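Local coordinates for RND efflux system, outer membrane lipoprotein, NodT family (Burkholderia mallei, PDB 6U94) that probably serves as the outer-membrane channel of a tripartite RND efflux system, a lipoprotein of the outer membrane factor family, at residues 84-89 with 171-176; 189-194 with 220-225. All coordinates share one frame; numbering follows the deposited sequence.

Interaction 1 of 2, residues 84-89 with 171-176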
# COMPACT_ATOMS: atom_id res chain seq x y z
N ALA A 84 -6.56 10.70 7.32
CA ALA A 84 -7.55 11.65 6.81
C ALA A 84 -6.88 12.83 6.11
O ALA A 84 -7.48 13.43 5.21
CB ALA A 84 -8.44 12.15 7.95
N LEU A 85 -5.65 13.16 6.49
CA LEU A 85 -4.98 14.30 5.88
C LEU A 85 -4.53 14.00 4.46
O LEU A 85 -4.67 14.84 3.57
CB LEU A 85 -3.79 14.73 6.73
CG LEU A 85 -4.11 15.63 7.93
CD1 LEU A 85 -2.84 16.07 8.65
CD2 LEU A 85 -4.94 16.83 7.50
N TYR A 86 -3.99 12.80 4.22
CA TYR A 86 -3.32 12.52 2.95
C TYR A 86 -3.81 11.29 2.21
O TYR A 86 -3.40 11.09 1.07
CB TYR A 86 -1.81 12.38 3.17
CG TYR A 86 -1.37 10.96 3.44
CD1 TYR A 86 -1.59 10.36 4.67
CD2 TYR A 86 -0.75 10.21 2.44
CE1 TYR A 86 -1.20 9.06 4.91
CE2 TYR A 86 -0.36 8.90 2.67
CZ TYR A 86 -0.58 8.33 3.91
OH TYR A 86 -0.19 7.03 4.15
N ARG A 87 -4.65 10.44 2.81
CA ARG A 87 -4.91 9.15 2.19
C ARG A 87 -6.38 8.87 1.92
O ARG A 87 -6.73 8.42 0.83
CB ARG A 87 -4.33 8.03 3.07
CG ARG A 87 -4.23 6.69 2.36
CD ARG A 87 -3.35 5.73 3.12
NE ARG A 87 -3.14 4.48 2.39
CZ ARG A 87 -2.49 3.43 2.88
NH1 ARG A 87 -1.98 3.47 4.11
NH2 ARG A 87 -2.34 2.34 2.14
N ILE A 88 -7.25 9.12 2.91
CA ILE A 88 -8.65 8.71 2.79
C ILE A 88 -9.31 9.39 1.60
O ILE A 88 -10.03 8.74 0.82
CB ILE A 88 -9.41 9.01 4.10
CG1 ILE A 88 -8.68 8.41 5.30
CG2 ILE A 88 -10.83 8.46 4.02
CD1 ILE A 88 -8.57 6.91 5.25
N GLN A 89 -9.08 10.69 1.43
CA GLN A 89 -9.74 11.43 0.37
C GLN A 89 -9.05 11.30 -0.99
O GLN A 89 -9.65 11.65 -2.00
CB GLN A 89 -9.85 12.91 0.74
CG GLN A 89 -10.87 13.20 1.84
CD GLN A 89 -12.31 12.99 1.40
OE1 GLN A 89 -12.58 12.52 0.30
NE2 GLN A 89 -13.25 13.33 2.28
N ALA A 171 5.65 4.55 6.74
CA ALA A 171 6.33 4.19 5.50
C ALA A 171 5.52 4.63 4.28
O ALA A 171 6.07 5.21 3.34
CB ALA A 171 6.59 2.69 5.45
N ASN A 172 4.21 4.36 4.28
CA ASN A 172 3.39 4.74 3.14
C ASN A 172 3.30 6.25 2.99
O ASN A 172 3.13 6.74 1.87
CB ASN A 172 1.99 4.13 3.27
CG ASN A 172 1.16 4.33 2.01
OD1 ASN A 172 1.35 3.63 1.01
ND2 ASN A 172 0.22 5.27 2.06
N THR A 173 3.40 6.99 4.09
CA THR A 173 3.32 8.45 4.01
C THR A 173 4.62 9.05 3.47
O THR A 173 4.58 9.99 2.67
CB THR A 173 2.99 9.03 5.38
OG1 THR A 173 1.75 8.48 5.84
CG2 THR A 173 2.85 10.54 5.30
N TYR A 174 5.77 8.53 3.90
CA TYR A 174 7.04 9.04 3.40
C TYR A 174 7.25 8.63 1.95
O TYR A 174 7.80 9.40 1.15
CB TYR A 174 8.19 8.55 4.27
CG TYR A 174 9.56 8.98 3.81
CD1 TYR A 174 9.96 10.31 3.89
CD2 TYR A 174 10.47 8.06 3.30
CE1 TYR A 174 11.21 10.71 3.48
CE2 TYR A 174 11.73 8.45 2.88
CZ TYR A 174 12.10 9.78 2.97
OH TYR A 174 13.35 10.17 2.55
N LEU A 175 6.83 7.41 1.58
CA LEU A 175 6.89 7.00 0.18
C LEU A 175 5.96 7.85 -0.67
O LEU A 175 6.34 8.30 -1.76
CB LEU A 175 6.55 5.52 0.06
CG LEU A 175 7.63 4.57 0.58
CD1 LEU A 175 7.18 3.12 0.47
CD2 LEU A 175 8.93 4.79 -0.18
N THR A 176 4.74 8.09 -0.19
CA THR A 176 3.82 8.98 -0.90
C THR A 176 4.41 10.38 -1.03
O THR A 176 4.22 11.05 -2.06
CB THR A 176 2.47 9.03 -0.18
OG1 THR A 176 1.85 7.74 -0.24
CG2 THR A 176 1.55 10.06 -0.81

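Interaction 2 of 2, residues 189-194 with 220-225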
# COMPACT_ATOMS: atom_id res chain seq x y z
N ASP A 189 8.79 20.54 -14.92
CA ASP A 189 9.52 20.39 -16.17
C ASP A 189 8.58 20.54 -17.36
O ASP A 189 8.92 21.22 -18.34
CB ASP A 189 10.22 19.03 -16.21
CG ASP A 189 11.29 18.89 -15.15
OD1 ASP A 189 11.64 19.92 -14.53
OD2 ASP A 189 11.78 17.76 -14.94
N THR A 190 7.40 19.92 -17.29
CA THR A 190 6.41 20.09 -18.35
C THR A 190 5.99 21.55 -18.47
O THR A 190 5.82 22.06 -19.58
CB THR A 190 5.19 19.21 -18.06
OG1 THR A 190 5.59 17.83 -18.05
CG2 THR A 190 4.11 19.41 -19.12
N LEU A 191 5.85 22.25 -17.34
CA LEU A 191 5.45 23.65 -17.37
C LEU A 191 6.48 24.51 -18.08
O LEU A 191 6.12 25.41 -18.86
CB LEU A 191 5.21 24.15 -15.94
CG LEU A 191 4.72 25.58 -15.74
CD1 LEU A 191 3.45 25.83 -16.54
CD2 LEU A 191 4.48 25.86 -14.26
N ARG A 192 7.77 24.26 -17.84
CA ARG A 192 8.81 25.08 -18.45
C ARG A 192 8.93 24.80 -19.94
O ARG A 192 9.12 25.73 -20.74
CB ARG A 192 10.15 24.83 -17.75
N SER A 193 8.83 23.53 -20.35
CA SER A 193 8.91 23.20 -21.77
C SER A 193 7.72 23.76 -22.53
O SER A 193 7.88 24.24 -23.66
CB SER A 193 9.00 21.69 -21.95
OG SER A 193 10.18 21.17 -21.34
N GLN A 194 6.53 23.71 -21.94
CA GLN A 194 5.35 24.20 -22.63
C GLN A 194 5.30 25.72 -22.69
O GLN A 194 4.67 26.28 -23.60
CB GLN A 194 4.08 23.64 -21.98
CG GLN A 194 3.95 22.13 -22.10
CD GLN A 194 4.22 21.63 -23.51
OE1 GLN A 194 5.00 20.70 -23.71
NE2 GLN A 194 3.56 22.24 -24.49
N THR A 220 -3.50 26.08 -23.29
CA THR A 220 -4.13 25.06 -22.45
C THR A 220 -3.19 23.90 -22.15
O THR A 220 -3.49 23.10 -21.25
CB THR A 220 -5.41 24.53 -23.10
OG1 THR A 220 -5.10 23.89 -24.34
CG2 THR A 220 -6.40 25.66 -23.34
N GLN A 221 -2.08 23.76 -22.87
CA GLN A 221 -1.02 22.86 -22.44
C GLN A 221 -0.32 23.40 -21.20
O GLN A 221 -0.08 22.67 -20.24
CB GLN A 221 -0.01 22.64 -23.56
CG GLN A 221 -0.47 21.72 -24.67
CD GLN A 221 0.58 21.57 -25.77
OE1 GLN A 221 1.63 20.96 -25.56
NE2 GLN A 221 0.29 22.12 -26.94
N VAL A 222 0.01 24.69 -21.22
CA VAL A 222 0.62 25.34 -20.06
C VAL A 222 -0.36 25.37 -18.90
O VAL A 222 0.02 25.20 -17.73
CB VAL A 222 1.11 26.75 -20.44
CG1 VAL A 222 1.66 27.47 -19.22
CG2 VAL A 222 2.15 26.67 -21.54
N GLN A 223 -1.65 25.59 -19.19
CA GLN A 223 -2.65 25.67 -18.13
C GLN A 223 -2.79 24.34 -17.40
O GLN A 223 -2.87 24.32 -16.16
CB GLN A 223 -3.99 26.10 -18.72
N THR A 224 -2.81 23.22 -18.13
CA THR A 224 -2.90 21.92 -17.48
C THR A 224 -1.63 21.61 -16.69
O THR A 224 -1.70 20.96 -15.64
CB THR A 224 -3.16 20.82 -18.52
OG1 THR A 224 -2.20 20.92 -19.57
CG2 THR A 224 -4.56 20.96 -19.09
N ALA A 225 -0.47 22.06 -17.17
CA ALA A 225 0.76 21.84 -16.42
C ALA A 225 0.77 22.66 -15.14
O ALA A 225 1.17 22.15 -14.08
CB ALA A 225 1.97 22.18 -17.29

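Interaction 1 of 2, residues 84-89 with 171-176
The ring of Tyr86, on the C-terminal part of helix 72-86, lies under the methyl group of Thr173: CG2 stands over the ring centre in a CH-pi contact, 4.2 Å from the centroid and only 8° off the ring normal. Arg87 CB from the following residue lies over the opposite face, so the ring is sandwiched between two aliphatic groups, while Thr176 OG1 comes up at its edge, 3.8 Å from Tyr86 CE2. Tyrosine suits this place because its flat ring reaches across to helix 156-203 and presents two faces to aliphatic groups, and its hydroxyl meets the polar groups beyond. There Asn172 ND2 donates to Tyr86 OH, 2.8 Å away, in a nearly straight bond (169° at the hydrogen) that stays in the amide plane. The same hydroxyl is hydrogen-bonded to Glu169, one turn earlier on helix 156-203. Asn172, with CG anti to its backbone N, also lays the ND2 end of its amide over the face of the Arg87 guanidinium, the two planes 21° apart; ND2 and Arg87 CZ are 3.4 Å apart, a stack of flat groups and not a bond. Arg87 reaches this position on an extended chain and forms a salt bridge with Glu169, whose carboxylate would probably balance its positive charge. Asn172 OD1 is satisfied by Thr446 of helix 421-454, and Thr176 OG1 donates to Asn172 O, 2.7 Å away. A largely buried polar cluster thus joins two helices within the bundle characteristic of outer membrane efflux proteins.

Interaction 2 of 2, residues 189-194 with 220-225
This is a contact within an antiparallel helical hairpin, between helices 156-203 and 211-247, which follow one another in the chain and would probably contribute to the helical barrel that outer membrane factors build as trimers. The local axes approach to 8.7 Å with 160° between their directions, close enough for small residues to sit directly against the neighbouring backbone. Ala225 does so: its methyl CB is 3.8 Å from Leu191 CA and is also touched by Thr190 CG2, and the small methyl suits a place where the CA atoms of Leu191 and Ala225 are just 5.1 Å apart. Leu191, with CG anti to its backbone N (chi1 -177°), carries CD1 across to the second helix, where it lies 3.6 Å from Val222 CG1 and touches Ala225 CB as well. The branched Val222 serves two neighbours at once, its other methyl turning toward Gln194. At the buried polar end Gln194, bent at chi2, meets the extended Gln221, and their amide planes are 31° apart; Phe424 and Gln427 of helix 421-454 border this pair. Val222 CG2 comes to 3.6 Å from Gln194 CB and 3.3 Å from the backbone Gln194 O.

How the interactions relate
Following the chain from the N terminus, the C-terminal part of helix 72-86 enters interaction 1, which closes a span of 81 residues by joining it to the N-terminal half of helix 156-203. The same long helix then runs on to interaction 2, where helix 211-247 folds back against it, with 25 residues between the two segments. The two contacts are in series, neither nested nor crossed, and their centres are 27 Å apart, with nearest atoms about 16 Å from each other. Helix 156-203 is common to both: interaction 1 ties it near the chain centre, interaction 2 toward its C-terminal end, and side chains of helix 421-454 border both.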